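Local coordinates for periplasmic solute binding protein (Pectobacterium atrosepticum, PDB 4RY1) that probably binds a sugar or related solute in the periplasm and delivers it to an ABC-type transporter for uptake, at residues S117-T125 with V265-T273; T125-A133 with A144-L152. All blocks are in the same frame, centred on the assembly; numbering follows the deposited sequence.

Contact 1. Residues S117-T125 with V265-T273; sequences SRSMIYNKT and VLETGPFIT. With GOL (glycerol), chain D.
Tyr122 and Glu267 form the hydrogen-bonded pair of a short antiparallel ladder: Tyr122 N gives its hydrogen to Glu267 O at 2.9 Å (N-H...O 168°), and Glu267 N returns one to Tyr122 O. Lys124 N to Val265 O and Gly269 N to Met120 O extend the ladder at its two ends. Between them, Leu266 CA leans on Tyr122 O at 3.2 Å in a CA-H...O contact.

Apolar packing divides over the two faces. On one, the Ile121 and Leu266 side chains cross at about a right angle, CG2 against CB; on the other, Tyr122 CD2 comes within 3.7 Å of Gly269 CA, with Pro270 CD near the plane at the ring edge. In one of two conformers, Met120 CE comes near Ile272 CD1.

Waters and a glycerol, probably from the crystallisation liquor, bridge further polar atoms. One water joins Ser119 OG, Met120 O and Thr268 OG1, and another links Tyr122 OH to Pro270 O. Lys124 NZ stays 4.8 Å from Glu267 OE1; glycerol O1 takes a hydrogen bond from NZ and gives one to OE1. Asp128 also pairs with Lys124, and Tyr134 with Glu267.

Asn123 takes the N-cap position of helix 124-130, its OD1 making a weak hydrogen bond to Thr126 N. Strand 266-268 thus pairs antiparallel with the C-terminal end of strand 107-123, within the mixed sheet of this periplasmic-binding-protein fold.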
loop_
_atom_site.group_PDB
_atom_site.type_symbol
_atom_site.label_atom_id
_atom_site.label_comp_id
_atom_site.label_asym_id
_atom_site.label_seq_id
_atom_site.Cartn_x
_atom_site.Cartn_y
_atom_site.Cartn_z
ATOM N N SER A 117 2.370 -2.144 -6.212
ATOM C CA SER A 117 2.749 -3.490 -5.807
ATOM C C SER A 117 3.696 -3.411 -4.644
ATOM O O SER A 117 4.456 -2.437 -4.521
ATOM C CB SER A 117 3.428 -4.237 -6.952
ATOM O OG SER A 117 2.595 -4.295 -8.095
ATOM N N ARG A 118 3.654 -4.442 -3.801
ATOM C CA ARG A 118 4.672 -4.618 -2.763
ATOM C C ARG A 118 5.983 -5.103 -3.410
ATOM O O ARG A 118 5.982 -6.061 -4.181
ATOM C CB ARG A 118 4.253 -5.671 -1.734
ATOM C CG ARG A 118 3.132 -5.309 -0.782
ATOM C CD ARG A 118 3.606 -4.380 0.312
ATOM N NE ARG A 118 2.569 -4.123 1.311
ATOM C CZ ARG A 118 2.727 -3.391 2.401
ATOM N NH1 ARG A 118 3.887 -2.835 2.698
ATOM N NH2 ARG A 118 1.687 -3.182 3.197
ATOM N N SER A 119 7.098 -4.467 -3.081
ATOM C CA SER A 119 8.401 -4.927 -3.546
ATOM C C SER A 119 9.477 -4.509 -2.549
ATOM O O SER A 119 9.253 -3.687 -1.674
ATOM C CB SER A 119 8.669 -4.457 -4.969
ATOM O OG SER A 119 8.627 -3.044 -5.068
ATOM N N MET A 120 10.623 -5.170 -2.630
ATOM C CA MET A 120 11.748 -4.820 -1.782
ATOM C C MET A 120 12.509 -3.596 -2.275
ATOM O O MET A 120 12.859 -3.486 -3.456
ATOM C CB MET A 120 12.702 -5.999 -1.684
ATOM C CG MET A 120 12.146 -7.112 -0.829
ATOM S SD MET A 120 11.921 -6.699 0.920
ATOM C CE MET A 120 11.600 -8.360 1.511
ATOM N N ILE A 121 12.810 -2.708 -1.342
ATOM C CA ILE A 121 13.672 -1.558 -1.555
ATOM C C ILE A 121 14.840 -1.800 -0.592
ATOM O O ILE A 121 14.633 -1.994 0.597
ATOM C CB ILE A 121 12.949 -0.232 -1.247
ATOM C CG1 ILE A 121 11.740 -0.087 -2.164
ATOM C CG2 ILE A 121 13.909 0.941 -1.381
ATOM C CD1 ILE A 121 12.127 0.213 -3.584
ATOM N N TYR A 122 16.062 -1.803 -1.110
ATOM C CA TYR A 122 17.240 -2.097 -0.319
ATOM C C TYR A 122 18.219 -0.946 -0.326
ATOM O O TYR A 122 18.332 -0.217 -1.312
ATOM C CB TYR A 122 17.943 -3.342 -0.860
ATOM C CG TYR A 122 17.210 -4.651 -0.724
ATOM C CD1 TYR A 122 16.727 -5.086 0.517
ATOM C CD2 TYR A 122 17.052 -5.507 -1.827
ATOM C CE1 TYR A 122 16.109 -6.324 0.654
ATOM C CE2 TYR A 122 16.430 -6.743 -1.695
ATOM C CZ TYR A 122 15.950 -7.154 -0.470
ATOM O OH TYR A 122 15.355 -8.396 -0.318
ATOM N N ASN A 123 18.957 -0.836 0.777
ATOM C CA ASN A 123 20.055 0.110 0.908
ATOM C C ASN A 123 21.323 -0.575 0.409
ATOM O O ASN A 123 21.924 -1.423 1.084
ATOM C CB ASN A 123 20.237 0.565 2.353
ATOM C CG ASN A 123 21.259 1.680 2.478
ATOM O OD1 ASN A 123 22.310 1.627 1.834
ATOM N ND2 ASN A 123 20.947 2.708 3.267
ATOM N N LYS A 124 21.699 -0.209 -0.803
ATOM C CA LYS A 124 22.820 -0.863 -1.487
ATOM C C LYS A 124 24.113 -0.835 -0.674
ATOM O O LYS A 124 24.849 -1.821 -0.597
ATOM C CB LYS A 124 23.066 -0.197 -2.834
ATOM C CG LYS A 124 24.277 -0.745 -3.576
ATOM C CD LYS A 124 24.506 0.016 -4.883
ATOM C CE LYS A 124 25.900 -0.161 -5.459
ATOM N NZ LYS A 124 26.144 -1.584 -5.792
ATOM N N THR A 125 24.386 0.317 -0.082
ATOM C CA THR A 125 25.634 0.528 0.655
ATOM C C THR A 125 25.764 -0.488 1.787
ATOM O O THR A 125 26.784 -1.149 1.961
ATOM C CB THR A 125 25.714 1.963 1.197
ATOM O OG1 THR A 125 25.549 2.877 0.108
ATOM C CG2 THR A 125 27.053 2.243 1.884
ATOM N N VAL A 265 21.950 5.320 -1.356
ATOM C CA VAL A 265 21.536 4.605 -2.565
ATOM C C VAL A 265 20.537 3.518 -2.194
ATOM O O VAL A 265 20.910 2.501 -1.596
ATOM C CB VAL A 265 22.726 3.968 -3.312
ATOM C CG1 VAL A 265 22.228 3.174 -4.523
ATOM C CG2 VAL A 265 23.724 5.043 -3.746
ATOM N N LEU A 266 19.281 3.762 -2.572
ATOM C CA LEU A 266 18.198 2.784 -2.466
ATOM C C LEU A 266 17.933 2.180 -3.857
ATOM O O LEU A 266 17.912 2.905 -4.851
ATOM C CB LEU A 266 16.927 3.432 -1.912
ATOM C CG LEU A 266 17.034 3.951 -0.471
ATOM C CD1 LEU A 266 15.705 4.554 -0.061
ATOM C CD2 LEU A 266 17.465 2.904 0.555
ATOM N N GLU A 267 17.733 0.864 -3.898
ATOM C CA GLU A 267 17.489 0.124 -5.130
ATOM C C GLU A 267 16.343 -0.866 -5.008
ATOM O O GLU A 267 16.068 -1.417 -3.945
ATOM C CB GLU A 267 18.733 -0.669 -5.554
ATOM C CG GLU A 267 19.993 0.139 -5.744
ATOM C CD GLU A 267 21.126 -0.712 -6.298
ATOM O OE1 GLU A 267 21.377 -1.817 -5.755
ATOM O OE2 GLU A 267 21.757 -0.265 -7.283
ATOM N N THR A 268 15.689 -1.100 -6.139
ATOM C CA THR A 268 14.684 -2.138 -6.254
ATOM C C THR A 268 15.381 -3.512 -6.198
ATOM O O THR A 268 16.400 -3.716 -6.849
ATOM C CB THR A 268 13.837 -1.964 -7.544
ATOM O OG1 THR A 268 12.760 -2.909 -7.555
ATOM C CG2 THR A 268 14.669 -2.133 -8.792
ATOM N N GLY A 269 14.845 -4.417 -5.387
ATOM C CA GLY A 269 15.429 -5.739 -5.155
ATOM C C GLY A 269 14.624 -6.883 -5.767
ATOM O O GLY A 269 13.449 -6.734 -6.078
ATOM N N PRO A 270 15.249 -8.052 -5.940
ATOM C CA PRO A 270 14.537 -9.197 -6.501
ATOM C C PRO A 270 13.274 -9.582 -5.752
ATOM O O PRO A 270 13.161 -9.395 -4.546
ATOM C CB PRO A 270 15.567 -10.328 -6.411
ATOM C CG PRO A 270 16.874 -9.639 -6.315
ATOM C CD PRO A 270 16.610 -8.404 -5.526
ATOM N N PHE A 271 12.332 -10.126 -6.516
ATOM C CA PHE A 271 11.121 -10.676 -5.958
ATOM C C PHE A 271 11.411 -12.058 -5.397
ATOM O O PHE A 271 11.542 -13.041 -6.124
ATOM C CB PHE A 271 10.015 -10.698 -6.999
ATOM C CG PHE A 271 9.473 -9.334 -7.272
ATOM C CD1 PHE A 271 10.136 -8.477 -8.125
ATOM C CD2 PHE A 271 8.351 -8.892 -6.642
ATOM C CE1 PHE A 271 9.672 -7.202 -8.365
ATOM C CE2 PHE A 271 7.886 -7.601 -6.858
ATOM C CZ PHE A 271 8.534 -6.766 -7.741
ATOM N N ILE A 272 11.504 -12.114 -4.081
ATOM C CA ILE A 272 11.922 -13.333 -3.386
ATOM C C ILE A 272 10.889 -14.431 -3.636
ATOM O O ILE A 272 9.696 -14.251 -3.412
ATOM C CB ILE A 272 12.108 -13.093 -1.875
ATOM C CG1 ILE A 272 13.133 -11.967 -1.663
ATOM C CG2 ILE A 272 12.555 -14.377 -1.178
ATOM C CD1 ILE A 272 13.210 -11.484 -0.234
ATOM N N THR A 273 11.365 -15.592 -4.057
ATOM C CA THR A 273 10.465 -16.684 -4.445
ATOM C C THR A 273 10.982 -18.042 -3.985
ATOM O O THR A 273 12.186 -18.280 -3.956
ATOM C CB THR A 273 10.274 -16.706 -5.969
ATOM O OG1 THR A 273 9.885 -15.399 -6.415
ATOM C CG2 THR A 273 9.202 -17.663 -6.387
HETATM C C1 GOL D . 23.363 -4.508 -6.268
HETATM O O1 GOL D . 23.739 -3.132 -6.291
HETATM C C2 GOL D . 24.350 -5.324 -5.434
HETATM O O2 GOL D . 25.377 -4.493 -4.877
HETATM C C3 GOL D . 23.584 -6.054 -4.335
HETATM O O3 GOL D . 23.354 -7.401 -4.804
HETATM O O HOH W 1 11.236 -2.371 -5.491
HETATM O O HOH W 2 10.953 -7.148 -4.837
HETATM O O HOH W 3 15.260 -9.515 -2.740
HETATM O O HOH W 4 23.146 4.045 0.921
#

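Contact 2. Residues T125-A133 with A144-L152; sequences TTWDNAGVA and AGPVFKQKL
Phe148 drives its ring edge into the face of Trp127, an edge-to-face pair with CZ 3.6 Å from Trp127 CD2 and the planes 72° apart. Its chi1 of -92°, well off the usual staggered value, turns the ring between the helices, where Ala130 CB sits over one face in a CH-pi contact, 3.9 Å from the centroid. Thr126 CG2 reaches Phe148 CE2 and also Leu152 CD1.

Beside this aromatic wedge, Val132 points its two methyls at different partners: CG1, anti to the backbone N (chi1 -176°), meets Ala144 CB, while CG2 presses on Val147 CG1 at 3.5 Å, tighter than normal carbon contact. Ala144 CB touches Trp127 CZ3 as well. Gly131, with positive phi, forms a Schellman motif just after helix 124-130, and the chain beyond it points Val132 at the second helix.

The other flank is looser. Lys151, bent at chi2, passes the last carbonyls of helix 124-130, its CD 3.5 Å from Ala130 O, and a water 3.1 Å from Lys151 NZ bridges it to Asn129 O. Leu152 CD2 lies against Asn129 CB, between this solvent side and the core.

No direct hydrogen bond joins the two segments. Thr126 OG1 and Trp127 NE1 are spent instead on the carbonyls of Gly241 and Ala244, so cohesion here rests on apolar and aromatic packing, these buried polar atoms being satisfied elsewhere and the Lys151 side hydrated.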
loop_
_atom_site.group_PDB
_atom_site.type_symbol
_atom_site.label_atom_id
_atom_site.label_comp_id
_atom_site.label_asym_id
_atom_site.label_seq_id
_atom_site.Cartn_x
_atom_site.Cartn_y
_atom_site.Cartn_z
ATOM N N THR A 125 24.386 0.317 -0.082
ATOM C CA THR A 125 25.634 0.528 0.655
ATOM C C THR A 125 25.764 -0.488 1.787
ATOM O O THR A 125 26.784 -1.149 1.961
ATOM C CB THR A 125 25.714 1.963 1.197
ATOM O OG1 THR A 125 25.549 2.877 0.108
ATOM C CG2 THR A 125 27.053 2.243 1.884
ATOM N N THR A 126 24.701 -0.621 2.550
ATOM C CA THR A 126 24.690 -1.581 3.659
ATOM C C THR A 126 24.869 -3.053 3.233
ATOM O O THR A 126 25.668 -3.780 3.823
ATOM C CB THR A 126 23.425 -1.428 4.502
ATOM O OG1 THR A 126 23.241 -0.041 4.812
ATOM C CG2 THR A 126 23.571 -2.228 5.775
ATOM N N TRP A 127 24.114 -3.492 2.229
ATOM C CA TRP A 127 24.250 -4.865 1.713
ATOM C C TRP A 127 25.679 -5.148 1.197
ATOM O O TRP A 127 26.250 -6.215 1.455
ATOM C CB TRP A 127 23.206 -5.120 0.605
ATOM C CG TRP A 127 21.819 -5.378 1.170
ATOM C CD1 TRP A 127 20.903 -4.428 1.615
ATOM C CD2 TRP A 127 21.213 -6.661 1.415
ATOM N NE1 TRP A 127 19.779 -5.053 2.074
ATOM C CE2 TRP A 127 19.935 -6.414 1.976
ATOM C CE3 TRP A 127 21.611 -7.993 1.214
ATOM C CZ2 TRP A 127 19.066 -7.433 2.341
ATOM C CZ3 TRP A 127 20.729 -9.016 1.585
ATOM C CH2 TRP A 127 19.471 -8.721 2.141
ATOM N N ASP A 128 26.237 -4.178 0.481
ATOM C CA ASP A 128 27.626 -4.242 -0.033
ATOM C C ASP A 128 28.639 -4.307 1.132
ATOM O O ASP A 128 29.578 -5.105 1.100
ATOM C CB ASP A 128 27.942 -3.042 -0.949
ATOM C CG ASP A 128 27.300 -3.156 -2.331
ATOM O OD1 ASP A 128 26.762 -4.235 -2.662
ATOM O OD2 ASP A 128 27.345 -2.157 -3.077
ATOM N N ASN A 129 28.427 -3.501 2.171
ATOM C CA ASN A 129 29.292 -3.542 3.370
ATOM C C ASN A 129 29.224 -4.891 4.114
ATOM O O ASN A 129 30.226 -5.369 4.634
ATOM C CB ASN A 129 28.977 -2.382 4.325
ATOM C CG ASN A 129 29.378 -1.020 3.766
ATOM O OD1 ASN A 129 30.121 -0.915 2.782
ATOM N ND2 ASN A 129 28.920 0.035 4.424
ATOM N N ALA A 130 28.036 -5.481 4.169
ATOM C CA ALA A 130 27.861 -6.846 4.713
ATOM C C ALA A 130 28.461 -7.950 3.833
ATOM O O ALA A 130 28.679 -9.057 4.305
ATOM C CB ALA A 130 26.387 -7.143 4.940
ATOM N N GLY A 131 28.650 -7.659 2.546
ATOM C CA GLY A 131 29.112 -8.650 1.554
ATOM C C GLY A 131 28.078 -9.673 1.103
ATOM O O GLY A 131 28.421 -10.787 0.695
ATOM N N VAL A 132 26.809 -9.283 1.175
ATOM C CA VAL A 132 25.703 -10.157 0.832
ATOM C C VAL A 132 24.987 -9.605 -0.395
ATOM O O VAL A 132 24.673 -8.418 -0.485
ATOM C CB VAL A 132 24.715 -10.301 2.014
ATOM C CG1 VAL A 132 23.609 -11.292 1.683
ATOM C CG2 VAL A 132 25.458 -10.760 3.269
ATOM N N ALA A 133 24.760 -10.496 -1.348
ATOM C CA ALA A 133 23.953 -10.189 -2.512
ATOM C C ALA A 133 22.478 -10.127 -2.137
ATOM O O ALA A 133 22.020 -10.823 -1.236
ATOM C CB ALA A 133 24.176 -11.243 -3.588
ATOM N N ALA A 144 21.033 -14.195 5.111
ATOM C CA ALA A 144 21.616 -12.837 5.183
ATOM C C ALA A 144 21.678 -12.258 6.594
ATOM O O ALA A 144 22.605 -11.497 6.919
ATOM C CB ALA A 144 20.847 -11.867 4.308
ATOM N N GLY A 145 20.675 -12.582 7.405
ATOM C CA GLY A 145 20.558 -12.032 8.767
ATOM C C GLY A 145 21.802 -12.240 9.638
ATOM O O GLY A 145 22.368 -11.277 10.174
ATOM N N PRO A 146 22.235 -13.504 9.813
ATOM C CA PRO A 146 23.411 -13.761 10.660
ATOM C C PRO A 146 24.668 -13.123 10.134
ATOM O O PRO A 146 25.552 -12.734 10.909
ATOM C CB PRO A 146 23.548 -15.277 10.601
ATOM C CG PRO A 146 22.144 -15.745 10.421
ATOM C CD PRO A 146 21.546 -14.758 9.468
ATOM N N VAL A 147 24.762 -13.022 8.816
ATOM C CA VAL A 147 25.909 -12.388 8.197
ATOM C C VAL A 147 25.952 -10.880 8.523
ATOM O O VAL A 147 26.998 -10.328 8.897
ATOM C CB VAL A 147 25.968 -12.634 6.689
ATOM C CG1 VAL A 147 27.131 -11.874 6.096
ATOM C CG2 VAL A 147 26.083 -14.127 6.358
ATOM N N PHE A 148 24.818 -10.212 8.368
ATOM C CA PHE A 148 24.721 -8.797 8.769
ATOM C C PHE A 148 25.183 -8.603 10.216
ATOM O O PHE A 148 26.001 -7.718 10.516
ATOM C CB PHE A 148 23.279 -8.290 8.634
ATOM C CG PHE A 148 22.968 -7.644 7.296
ATOM C CD1 PHE A 148 23.138 -8.326 6.097
ATOM C CD2 PHE A 148 22.459 -6.354 7.244
ATOM C CE1 PHE A 148 22.837 -7.714 4.874
ATOM C CE2 PHE A 148 22.161 -5.734 6.034
ATOM C CZ PHE A 148 22.344 -6.416 4.842
ATOM N N LYS A 149 24.627 -9.431 11.089
ATOM C CA LYS A 149 24.876 -9.369 12.532
ATOM C C LYS A 149 26.368 -9.549 12.839
ATOM O O LYS A 149 26.963 -8.756 13.562
ATOM C CB LYS A 149 24.069 -10.452 13.256
ATOM C CG LYS A 149 24.131 -10.349 14.766
ATOM C CD LYS A 149 23.418 -11.495 15.447
ATOM C CE LYS A 149 23.521 -11.297 16.947
ATOM N NZ LYS A 149 22.630 -12.208 17.700
ATOM N N GLN A 150 26.965 -10.580 12.258
ATOM C CA GLN A 150 28.372 -10.894 12.535
ATOM C C GLN A 150 29.297 -9.843 11.922
ATOM O O GLN A 150 30.270 -9.388 12.543
ATOM C CB GLN A 150 28.741 -12.288 12.012
ATOM C CG GLN A 150 30.220 -12.658 12.190
ATOM C CD GLN A 150 30.676 -12.682 13.643
ATOM O OE1 GLN A 150 29.906 -13.006 14.549
ATOM N NE2 GLN A 150 31.945 -12.356 13.865
ATOM N N LYS A 151 28.994 -9.459 10.696
ATOM C CA LYS A 151 29.891 -8.609 9.923
ATOM C C LYS A 151 29.767 -7.120 10.259
ATOM O O LYS A 151 30.769 -6.399 10.340
ATOM C CB LYS A 151 29.697 -8.837 8.425
ATOM C CG LYS A 151 30.657 -8.020 7.585
ATOM C CD LYS A 151 31.358 -8.846 6.527
ATOM C CE LYS A 151 32.486 -8.046 5.901
ATOM N NZ LYS A 151 32.744 -8.457 4.496
ATOM N N LEU A 152 28.541 -6.662 10.460
ATOM C CA LEU A 152 28.295 -5.236 10.640
ATOM C C LEU A 152 27.939 -4.884 12.075
ATOM O O LEU A 152 28.159 -3.752 12.522
ATOM C CB LEU A 152 27.183 -4.779 9.692
ATOM C CG LEU A 152 27.522 -4.846 8.201
ATOM C CD1 LEU A 152 26.421 -4.148 7.417
ATOM C CD2 LEU A 152 28.876 -4.224 7.877
HETATM O O HOH W 5 32.287 -6.299 2.389
#

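In the fold
From the N terminus, strand 107-123 runs into helix 124-130, and Thr125 belongs to both contacts. Contact 2 closes first: after Gly131 the chain turns into helix 138-152, which packs back on helix 124-130 across the short connection 131-137. Contact 1 closes much later, when the chain returns 140 residues on to lay strand 266-268 beside strand 107-123, so the smaller loop lies wholly within the larger one. The two centres are about 15 Å apart, yet they touch directly, Tyr122 CD1 being 3.4 Å from Trp127 NE1. Together they tie the mixed sheet to a helical pair farther from the centre of the chain.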